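PDB 3NL9: putative NTP pyrophosphohydrolase from Exiguobacterium sibiricum 255-15, which probably hydrolyses nucleoside triphosphates to the monophosphate and pyrophosphate, as an all-helical enzyme related to the phosphoribosyl-ATP pyrophosphohydrolases. Local coordinates for the interface of chains A and B. Coordinates in Å, arbitrary orientation; residue numbers count along the deposited sequence, not the author numbering. Chains: chain A/B, putative NTP pyrophosphohydrolase.

Contact 1: the interface of chains A and B. Residues chain A 110-114, 163, 166-167, 170; chain B 8, 23, 25-27, 29, 91.
With CG anti to its backbone N (chi1 175°), B:Tyr8 swings its ring toward the end of helix 87-112 of chain A, and the same anti choice in B:Leu91 (chi1 179°) sends its two methyls toward A:Leu114 and A:Val163. The patch belongs to the two-fold pair, probably a dimer, of a putative NTP pyrophosphohydrolase of the phosphoribosyl-ATP pyrophosphohydrolase family; the loop around B:Pro26 lies against the helix end and helix 156-170. The side chains of B:Tyr8 and A:Val110 cross obliquely, CE1 of the ring 3.6 Å from CG2 of the valine, while the phenol OH shares a water with A:Val110 O and B:Ala23 O. An alanine in place of B:Tyr8 would lose the ring against A:Val110 and would probably leave that water less firmly held. B:Pro26, rigid and without an N-H to bury, wedges between A:Gly113 and helix 156-170. Its CB lies 3.7 Å from CG of A:Met167, a selenomethionine here, and its CD is 3.8 Å from CB of A:Lys170, whose aliphatic stem crosses the ring at about a right angle. Beyond the proline, B:Thr27 N donates to A:Ala112 O over 2.8 Å, nearly straight at the hydrogen (169°) but from above the carbonyl plane. B:Thr27 OG1 turns back to B:Gln25 O at 2.9 Å and may brace the loop, although B:Gln25 is poorly ordered. B:Leu91 meets A:Leu114 tip to tip, and its CD2 packs 3.8 Å from A:Val163 CG1.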
loop_
_atom_site.group_PDB
_atom_site.type_symbol
_atom_site.label_atom_id
_atom_site.label_comp_id
_atom_site.label_asym_id
_atom_site.label_seq_id
_atom_site.Cartn_x
_atom_site.Cartn_y
_atom_site.Cartn_z
ATOM N N VAL A 110 -4.663 -11.200 -1.595
ATOM C CA VAL A 110 -5.755 -12.171 -1.896
ATOM C C VAL A 110 -5.517 -12.817 -3.272
ATOM O O VAL A 110 -5.719 -14.033 -3.462
ATOM C CB VAL A 110 -7.158 -11.495 -1.852
ATOM C CG1 VAL A 110 -8.302 -12.359 -2.566
ATOM C CG2 VAL A 110 -7.513 -11.099 -0.398
ATOM N N GLU A 111 -5.115 -12.022 -4.248
ATOM C CA GLU A 111 -4.959 -12.565 -5.605
ATOM C C GLU A 111 -3.759 -13.501 -5.679
ATOM O O GLU A 111 -3.766 -14.413 -6.463
ATOM C CB GLU A 111 -4.850 -11.449 -6.644
ATOM C CG GLU A 111 -6.122 -10.666 -6.747
ATOM C CD GLU A 111 -6.369 -10.030 -8.084
ATOM O OE1 GLU A 111 -5.811 -10.481 -9.130
ATOM O OE2 GLU A 111 -7.183 -9.086 -8.069
ATOM N N ALA A 112 -2.755 -13.259 -4.839
ATOM C CA ALA A 112 -1.570 -14.113 -4.739
ATOM C C ALA A 112 -1.850 -15.351 -3.878
ATOM O O ALA A 112 -1.073 -16.299 -3.899
ATOM C CB ALA A 112 -0.416 -13.323 -4.123
ATOM N N GLY A 113 -2.935 -15.320 -3.096
ATOM C CA GLY A 113 -3.219 -16.381 -2.135
ATOM C C GLY A 113 -2.215 -16.473 -0.990
ATOM O O GLY A 113 -1.947 -17.560 -0.477
ATOM N N LEU A 114 -1.645 -15.333 -0.620
ATOM C CA LEU A 114 -0.707 -15.253 0.494
ATOM C C LEU A 114 -1.319 -14.505 1.666
ATOM O O LEU A 114 -1.872 -13.388 1.508
ATOM C CB LEU A 114 0.590 -14.535 0.098
ATOM C CG LEU A 114 1.658 -15.239 -0.723
ATOM C CD1 LEU A 114 2.687 -14.172 -1.142
ATOM C CD2 LEU A 114 2.303 -16.399 0.036
ATOM N N VAL A 163 6.744 -18.259 2.589
ATOM C CA VAL A 163 5.983 -18.510 1.377
ATOM C C VAL A 163 5.881 -20.024 1.146
ATOM O O VAL A 163 4.777 -20.514 0.975
ATOM C CB VAL A 163 6.538 -17.754 0.141
ATOM C CG1 VAL A 163 5.769 -18.125 -1.115
ATOM C CG2 VAL A 163 6.443 -16.237 0.340
ATOM N N GLN A 166 3.473 -21.657 3.641
ATOM C CA GLN A 166 2.086 -21.447 3.202
ATOM C C GLN A 166 1.685 -22.317 2.005
ATOM O O GLN A 166 0.581 -22.890 2.000
ATOM C CB GLN A 166 1.819 -19.990 2.878
ATOM C CG GLN A 166 1.875 -19.098 4.092
ATOM C CD GLN A 166 1.310 -17.721 3.817
ATOM O OE1 GLN A 166 0.409 -17.567 2.999
ATOM N NE2 GLN A 166 1.836 -16.722 4.506
HETATM N N MSE A 167 2.590 -22.465 1.041
HETATM C CA MSE A 167 2.347 -23.365 -0.084
HETATM C C MSE A 167 2.103 -24.774 0.429
HETATM O O MSE A 167 1.163 -25.454 -0.024
HETATM C CB MSE A 167 3.526 -23.393 -1.069
HETATM C CG MSE A 167 3.755 -22.082 -1.843
HETATM SE SE MSE A 167 5.400 -22.083 -2.898
HETATM C CE MSE A 167 5.012 -23.526 -4.171
ATOM N N LYS A 170 -1.324 -25.145 2.299
ATOM C CA LYS A 170 -2.487 -25.061 1.405
ATOM C C LYS A 170 -2.532 -26.155 0.344
ATOM O O LYS A 170 -3.560 -26.363 -0.307
ATOM C CB LYS A 170 -2.539 -23.680 0.743
ATOM C CG LYS A 170 -2.744 -22.520 1.727
ATOM C CD LYS A 170 -4.037 -22.650 2.538
ATOM C CE LYS A 170 -4.491 -21.320 3.135
ATOM N NZ LYS A 170 -3.435 -20.638 3.947
ATOM N N TYR B 8 -7.131 -8.915 5.754
ATOM C CA TYR B 8 -7.001 -9.867 4.655
ATOM C C TYR B 8 -8.303 -10.654 4.448
ATOM O O TYR B 8 -8.742 -10.869 3.305
ATOM C CB TYR B 8 -5.801 -10.821 4.923
ATOM C CG TYR B 8 -5.645 -11.926 3.887
ATOM C CD1 TYR B 8 -5.131 -11.673 2.612
ATOM C CD2 TYR B 8 -6.066 -13.213 4.170
ATOM C CE1 TYR B 8 -5.007 -12.721 1.658
ATOM C CE2 TYR B 8 -5.948 -14.236 3.247
ATOM C CZ TYR B 8 -5.423 -13.989 1.992
ATOM O OH TYR B 8 -5.315 -15.040 1.095
ATOM N N ALA B 23 -6.862 -16.643 -5.131
ATOM C CA ALA B 23 -6.216 -17.977 -5.113
ATOM C C ALA B 23 -6.300 -18.671 -3.736
ATOM O O ALA B 23 -5.990 -18.078 -2.709
ATOM C CB ALA B 23 -4.759 -17.866 -5.556
ATOM N N GLN B 25 -4.559 -21.515 -3.134
ATOM C CA GLN B 25 -3.165 -21.870 -2.937
ATOM C C GLN B 25 -2.300 -20.679 -3.360
ATOM O O GLN B 25 -2.629 -19.988 -4.326
ATOM C CB GLN B 25 -2.836 -23.098 -3.772
ATOM C CG GLN B 25 -3.644 -24.301 -3.340
ATOM C CD GLN B 25 -3.116 -25.574 -3.921
ATOM O OE1 GLN B 25 -2.026 -26.033 -3.563
ATOM N NE2 GLN B 25 -3.879 -26.163 -4.832
ATOM N N PRO B 26 -1.205 -20.421 -2.632
ATOM C CA PRO B 26 -0.258 -19.395 -3.064
ATOM C C PRO B 26 0.103 -19.551 -4.549
ATOM O O PRO B 26 0.509 -20.628 -4.977
ATOM C CB PRO B 26 0.939 -19.625 -2.140
ATOM C CG PRO B 26 0.314 -20.204 -0.900
ATOM C CD PRO B 26 -0.741 -21.107 -1.411
ATOM N N THR B 27 -0.100 -18.484 -5.318
ATOM C CA THR B 27 0.068 -18.490 -6.778
ATOM C C THR B 27 0.635 -17.142 -7.230
ATOM O O THR B 27 0.077 -16.117 -6.897
ATOM C CB THR B 27 -1.276 -18.689 -7.497
ATOM O OG1 THR B 27 -1.854 -19.962 -7.157
ATOM C CG2 THR B 27 -1.082 -18.621 -9.009
ATOM N N ILE B 29 1.097 -13.856 -9.185
ATOM C CA ILE B 29 0.130 -13.040 -9.938
ATOM C C ILE B 29 0.679 -12.836 -11.374
ATOM O O ILE B 29 1.813 -12.362 -11.548
ATOM C CB ILE B 29 -0.117 -11.674 -9.238
ATOM C CG1 ILE B 29 -0.718 -11.864 -7.849
ATOM C CG2 ILE B 29 -1.068 -10.794 -10.072
ATOM C CD1 ILE B 29 -0.685 -10.602 -7.006
ATOM N N LEU B 91 6.483 -15.485 -7.147
ATOM C CA LEU B 91 5.566 -15.369 -5.985
ATOM C C LEU B 91 6.287 -14.802 -4.766
ATOM O O LEU B 91 5.789 -13.915 -4.058
ATOM C CB LEU B 91 4.961 -16.751 -5.646
ATOM C CG LEU B 91 4.002 -16.880 -4.456
ATOM C CD1 LEU B 91 2.729 -16.010 -4.667
ATOM C CD2 LEU B 91 3.664 -18.356 -4.213
HETATM O O HOH W 1 -2.323 -15.351 -8.539
HETATM O O HOH W 2 -6.899 -15.524 -1.441
HETATM O O HOH W 3 -0.025 -24.791 -2.287
#

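Contact 2: the interface of chains A and B. Residues chain A 109, 119-120, 123, 159; chain B 95-96, 99-100, 103.
Helix 87-112 of chain B lies against helix 117-128 of chain A, with A:Leu159 of helix 156-170 and A:Phe109 of helix 87-112 flanking it. This is helix-to-helix packing in the probable dimer of a putative pyrophosphohydrolase from the phosphoribosyl-ATP pyrophosphohydrolase family, and no polar atom bonds across it. B:Thr99, which loses more surface to the partner than any other residue of the patch, shows why a small, branched residue suits the place. Its OG1, anti to the carbonyl carbon (chi1 -57°), donates to B:Gly95 O one turn back at 2.8 Å, from above that carbonyl plane. The hydroxyl thus has a partner within its own helix, which helps fix its rotation, although A:Leu119 CB and A:Phe109 CZ press on it. The methyl CG2, anti to the backbone N, is directed at the helix opposite, 3.5 Å from A:Phe120 CA. There it also meets A:Val123 CG2 at 3.6 Å, the side chains running past each other in opposite directions. The A:Phe109 ring comes in by its edge, with B:Thr99 CA in the ring plane 4.0 Å from CZ. The side chains of A:Phe120 and B:Tyr103 cross at about a right angle while their ring planes are only about 30° apart, CE2 of A:Phe120 3.4 Å from CD2 of B:Tyr103. The valine bridges these groups, its CG1 3.9 Å from B:Tyr103 CD2 and beside the B:Asp100 carboxylate. At the far edge A:Leu159 CD1 rests against the B:Asp96 carboxylate and might shield that charge.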
loop_
_atom_site.group_PDB
_atom_site.type_symbol
_atom_site.label_atom_id
_atom_site.label_comp_id
_atom_site.label_asym_id
_atom_site.label_seq_id
_atom_site.Cartn_x
_atom_site.Cartn_y
_atom_site.Cartn_z
ATOM N N PHE A 109 -2.532 -9.372 -2.005
ATOM C CA PHE A 109 -2.322 -10.575 -1.215
ATOM C C PHE A 109 -3.391 -11.607 -1.540
ATOM O O PHE A 109 -3.058 -12.771 -1.761
ATOM C CB PHE A 109 -2.251 -10.328 0.311
ATOM C CG PHE A 109 -0.935 -9.759 0.762
ATOM C CD1 PHE A 109 0.172 -10.589 0.925
ATOM C CD2 PHE A 109 -0.781 -8.414 0.974
ATOM C CE1 PHE A 109 1.374 -10.086 1.320
ATOM C CE2 PHE A 109 0.432 -7.897 1.370
ATOM C CZ PHE A 109 1.511 -8.739 1.548
ATOM N N LEU A 119 4.273 -12.795 7.049
ATOM C CA LEU A 119 5.305 -12.106 6.310
ATOM C C LEU A 119 5.609 -10.753 6.933
ATOM O O LEU A 119 6.776 -10.385 7.094
ATOM C CB LEU A 119 4.890 -11.941 4.841
ATOM C CG LEU A 119 4.656 -13.226 4.023
ATOM C CD1 LEU A 119 3.950 -12.880 2.664
ATOM C CD2 LEU A 119 5.958 -13.973 3.763
ATOM N N PHE A 120 4.560 -9.988 7.256
ATOM C CA PHE A 120 4.745 -8.703 7.943
ATOM C C PHE A 120 5.519 -8.921 9.279
ATOM O O PHE A 120 6.398 -8.149 9.616
ATOM C CB PHE A 120 3.376 -8.025 8.216
ATOM C CG PHE A 120 3.477 -6.757 9.046
ATOM C CD1 PHE A 120 3.545 -6.821 10.408
ATOM C CD2 PHE A 120 3.501 -5.511 8.431
ATOM C CE1 PHE A 120 3.634 -5.684 11.170
ATOM C CE2 PHE A 120 3.575 -4.332 9.201
ATOM C CZ PHE A 120 3.647 -4.422 10.557
ATOM N N VAL A 123 9.235 -9.131 8.679
ATOM C CA VAL A 123 9.791 -7.797 8.330
ATOM C C VAL A 123 9.899 -6.968 9.595
ATOM O O VAL A 123 10.932 -6.354 9.878
ATOM C CB VAL A 123 8.919 -7.087 7.240
ATOM C CG1 VAL A 123 9.318 -5.633 7.049
ATOM C CG2 VAL A 123 9.072 -7.784 5.903
ATOM N N LEU A 159 11.329 -14.836 4.705
ATOM C CA LEU A 159 10.124 -14.473 3.964
ATOM C C LEU A 159 9.912 -15.552 2.935
ATOM O O LEU A 159 8.811 -16.050 2.796
ATOM C CB LEU A 159 10.232 -13.087 3.277
ATOM C CG LEU A 159 10.238 -11.838 4.157
ATOM C CD1 LEU A 159 10.658 -10.525 3.372
ATOM C CD2 LEU A 159 8.821 -11.702 4.832
ATOM N N GLY B 95 5.399 -11.279 -2.925
ATOM C CA GLY B 95 5.077 -11.281 -1.500
ATOM C C GLY B 95 6.006 -10.361 -0.751
ATOM O O GLY B 95 5.567 -9.590 0.103
ATOM N N ASP B 96 7.294 -10.437 -1.061
ATOM C CA ASP B 96 8.260 -9.526 -0.436
ATOM C C ASP B 96 7.880 -8.080 -0.708
ATOM O O ASP B 96 7.848 -7.260 0.205
ATOM C CB ASP B 96 9.651 -9.809 -1.016
ATOM C CG ASP B 96 10.793 -9.119 -0.260
ATOM O OD1 ASP B 96 10.643 -8.017 0.298
ATOM O OD2 ASP B 96 11.893 -9.702 -0.267
ATOM N N THR B 99 4.644 -6.863 1.024
ATOM C CA THR B 99 4.803 -6.713 2.498
ATOM C C THR B 99 5.476 -5.398 2.814
ATOM O O THR B 99 5.039 -4.685 3.730
ATOM C CB THR B 99 5.575 -7.904 3.138
ATOM O OG1 THR B 99 4.893 -9.137 2.828
ATOM C CG2 THR B 99 5.656 -7.785 4.664
ATOM N N ASP B 100 6.577 -5.077 2.126
ATOM C CA ASP B 100 7.178 -3.750 2.320
ATOM C C ASP B 100 6.199 -2.600 1.966
ATOM O O ASP B 100 6.164 -1.603 2.657
ATOM C CB ASP B 100 8.506 -3.581 1.565
ATOM C CG ASP B 100 9.677 -4.387 2.174
ATOM O OD1 ASP B 100 9.608 -4.856 3.336
ATOM O OD2 ASP B 100 10.668 -4.580 1.437
ATOM N N TYR B 103 3.969 -2.114 4.725
ATOM C CA TYR B 103 4.722 -1.497 5.843
ATOM C C TYR B 103 4.795 0.037 5.678
ATOM O O TYR B 103 4.634 0.827 6.629
ATOM C CB TYR B 103 6.154 -2.070 5.917
ATOM C CG TYR B 103 6.740 -2.025 7.309
ATOM C CD1 TYR B 103 7.395 -0.906 7.764
ATOM C CD2 TYR B 103 6.610 -3.106 8.179
ATOM C CE1 TYR B 103 7.913 -0.853 9.023
ATOM C CE2 TYR B 103 7.128 -3.056 9.471
ATOM C CZ TYR B 103 7.796 -1.926 9.873
ATOM O OH TYR B 103 8.349 -1.793 11.102
#

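Contact 3: the interface of chains A and B. Residues chain A 29, 34, 38, 94-95, 97-98, 101; chain B 44-45, 48-49, 53, 108-109.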
loop_
_atom_site.group_PDB
_atom_site.type_symbol
_atom_site.label_atom_id
_atom_site.label_comp_id
_atom_site.label_asym_id
_atom_site.label_seq_id
_atom_site.Cartn_x
_atom_site.Cartn_y
_atom_site.Cartn_z
ATOM N N ILE A 29 -0.072 15.256 6.694
ATOM C CA ILE A 29 1.346 15.055 6.351
ATOM C C ILE A 29 1.782 16.197 5.395
ATOM O O ILE A 29 1.150 16.409 4.348
ATOM C CB ILE A 29 1.574 13.664 5.697
ATOM C CG1 ILE A 29 1.209 12.535 6.655
ATOM C CG2 ILE A 29 3.045 13.493 5.269
ATOM C CD1 ILE A 29 1.109 11.181 5.974
ATOM N N GLY A 34 5.112 13.851 2.236
ATOM C CA GLY A 34 4.241 12.931 1.482
ATOM C C GLY A 34 4.860 12.426 0.181
ATOM O O GLY A 34 4.658 11.260 -0.207
ATOM N N ALA A 38 5.161 8.509 -0.659
ATOM C CA ALA A 38 4.565 8.014 -1.905
ATOM C C ALA A 38 5.602 7.283 -2.757
ATOM O O ALA A 38 5.363 6.195 -3.278
ATOM C CB ALA A 38 3.945 9.191 -2.679
ATOM N N GLN A 94 -5.950 12.524 2.652
ATOM C CA GLN A 94 -4.839 11.597 2.825
ATOM C C GLN A 94 -5.306 10.274 3.438
ATOM O O GLN A 94 -4.982 9.185 2.932
ATOM C CB GLN A 94 -3.779 12.232 3.722
ATOM C CG GLN A 94 -2.954 13.252 3.022
ATOM C CD GLN A 94 -2.092 14.100 3.946
ATOM O OE1 GLN A 94 -2.181 13.989 5.149
ATOM N NE2 GLN A 94 -1.242 14.947 3.369
ATOM N N GLY A 95 -6.059 10.377 4.529
ATOM C CA GLY A 95 -6.601 9.200 5.203
ATOM C C GLY A 95 -7.447 8.394 4.252
ATOM O O GLY A 95 -7.341 7.167 4.207
ATOM N N ALA A 97 -7.189 8.317 0.976
ATOM C CA ALA A 97 -6.311 7.718 -0.045
ATOM C C ALA A 97 -5.491 6.537 0.536
ATOM O O ALA A 97 -5.323 5.511 -0.098
ATOM C CB ALA A 97 -5.401 8.770 -0.610
ATOM N N LEU A 98 -4.988 6.708 1.749
ATOM C CA LEU A 98 -4.163 5.691 2.398
ATOM C C LEU A 98 -5.007 4.428 2.662
ATOM O O LEU A 98 -4.519 3.300 2.523
ATOM C CB LEU A 98 -3.536 6.230 3.693
ATOM C CG LEU A 98 -2.365 7.214 3.532
ATOM C CD1 LEU A 98 -1.926 7.727 4.878
ATOM C CD2 LEU A 98 -1.178 6.640 2.748
ATOM N N ALA A 101 -5.543 2.597 -0.648
ATOM C CA ALA A 101 -4.256 1.997 -1.002
ATOM C C ALA A 101 -4.042 0.680 -0.209
ATOM O O ALA A 101 -3.735 -0.368 -0.782
ATOM C CB ALA A 101 -3.075 3.004 -0.732
ATOM N N GLU B 44 -4.253 5.603 -5.829
ATOM C CA GLU B 44 -4.582 6.054 -4.475
ATOM C C GLU B 44 -3.343 6.485 -3.672
ATOM O O GLU B 44 -3.283 7.622 -3.208
ATOM C CB GLU B 44 -5.402 4.971 -3.769
ATOM C CG GLU B 44 -6.747 4.737 -4.453
ATOM C CD GLU B 44 -7.755 5.865 -4.195
ATOM O OE1 GLU B 44 -7.541 6.707 -3.279
ATOM O OE2 GLU B 44 -8.752 5.936 -4.936
ATOM N N ALA B 45 -2.343 5.618 -3.550
ATOM C CA ALA B 45 -1.180 5.916 -2.668
ATOM C C ALA B 45 -0.312 7.054 -3.204
ATOM O O ALA B 45 0.395 7.703 -2.420
ATOM C CB ALA B 45 -0.313 4.695 -2.481
ATOM N N GLU B 48 -3.949 10.355 -5.729
ATOM C CA GLU B 48 -4.965 10.960 -4.841
ATOM C C GLU B 48 -4.339 11.485 -3.563
ATOM O O GLU B 48 -4.688 12.568 -3.112
ATOM C CB GLU B 48 -6.093 9.966 -4.444
ATOM C CG GLU B 48 -6.883 9.439 -5.596
ATOM C CD GLU B 48 -7.916 10.444 -6.131
ATOM O OE1 GLU B 48 -8.301 11.381 -5.389
ATOM O OE2 GLU B 48 -8.347 10.267 -7.295
ATOM N N PHE B 49 -3.421 10.708 -2.979
ATOM C CA PHE B 49 -2.702 11.123 -1.764
ATOM C C PHE B 49 -1.947 12.463 -1.973
ATOM O O PHE B 49 -1.974 13.372 -1.095
ATOM C CB PHE B 49 -1.749 9.992 -1.350
ATOM C CG PHE B 49 -0.873 10.313 -0.202
ATOM C CD1 PHE B 49 -1.361 10.251 1.094
ATOM C CD2 PHE B 49 0.453 10.693 -0.404
ATOM C CE1 PHE B 49 -0.531 10.556 2.175
ATOM C CE2 PHE B 49 1.282 11.016 0.678
ATOM C CZ PHE B 49 0.790 10.957 1.954
ATOM N N SER B 53 -2.751 16.224 -0.688
ATOM C CA SER B 53 -1.691 16.880 0.121
ATOM C C SER B 53 -1.323 18.290 -0.407
ATOM O O SER B 53 -0.553 19.019 0.233
ATOM C CB SER B 53 -0.414 15.995 0.176
ATOM O OG SER B 53 -0.697 14.662 0.613
ATOM N N SER B 108 2.843 5.725 6.828
ATOM C CA SER B 108 2.100 6.919 6.482
ATOM C C SER B 108 0.912 7.159 7.441
ATOM O O SER B 108 0.674 8.293 7.817
ATOM C CB SER B 108 1.672 6.889 4.987
ATOM O OG SER B 108 2.815 6.729 4.140
ATOM N N PHE B 109 0.146 6.115 7.801
ATOM C CA PHE B 109 -0.828 6.274 8.869
ATOM C C PHE B 109 -0.144 6.781 10.129
ATOM O O PHE B 109 -0.641 7.720 10.749
ATOM C CB PHE B 109 -1.652 5.000 9.171
ATOM C CG PHE B 109 -2.740 4.741 8.168
ATOM C CD1 PHE B 109 -3.944 5.440 8.238
ATOM C CD2 PHE B 109 -2.558 3.855 7.138
ATOM C CE1 PHE B 109 -4.934 5.226 7.328
ATOM C CE2 PHE B 109 -3.552 3.636 6.211
ATOM C CZ PHE B 109 -4.746 4.322 6.312
HETATM O O HOH W 4 -0.178 18.501 3.268
#
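B:Phe49, A:Leu98 and A:Ala97 bury the most surface where helix 31-52 and the end of helix 87-112 of chain B meet helices 31-52 and 87-112 of chain A, in the two-fold, probably dimeric, assembly of this pyrophosphohydrolase family. With CG anti to the backbone N (chi1 175°), the B:Phe49 ring reaches across to chain A. Its CE2 edge faces A:Gly34, whose CA is 3.6 Å away; lacking a side chain, the glycine lets the ring come right up to the backbone. The CE1 corner lies 3.7 Å from A:Gln94 CG, the amide plane being turned 28° from the ring. A:Leu98 packs against several groups: its CB is 3.5 Å from B:Phe109 CZ, and CD2 touches B:Ser108 CB and lies 4.0 Å from B:Phe49 CD1. A:Ala97 is small enough for its methyl to nestle against helix 31-52 of chain B, 3.5 Å from B:Glu44 O, and A:Ala101 meets B:Ala45 methyl to methyl. The A:Gln94 amide is set by its own chain: OE1 accepts the N-H of A:Ile29 on a lone pair, in plane, and NE2 donates to A:Ile29 O. The same NE2 donates across the interface to B:Ser53 OG at 2.8 Å, and that hydroxyl, above the centre of the B:Phe49 ring, passes its own hydrogen to B:Phe49 O.

Contact 1 and contact 2 are neighbours, the centres of their C-alpha atoms about 12 Å apart, whereas contact 3 lies about 19 Å from contact 2 and 27 Å from contact 1. Helix 87-112 runs through all of them, from both chains, and contacts 1 and 2 also share helix 156-170 of chain A. Ile29 takes part in contacts 1 and 3 and Phe109 in contacts 2 and 3, each from opposite chains; Gly95 is marginal in contact 3. All three are patches between the same two chains, and two-fold symmetry repeats each. This is consistent with a dimer as the working unit, though the structure alone does not show this.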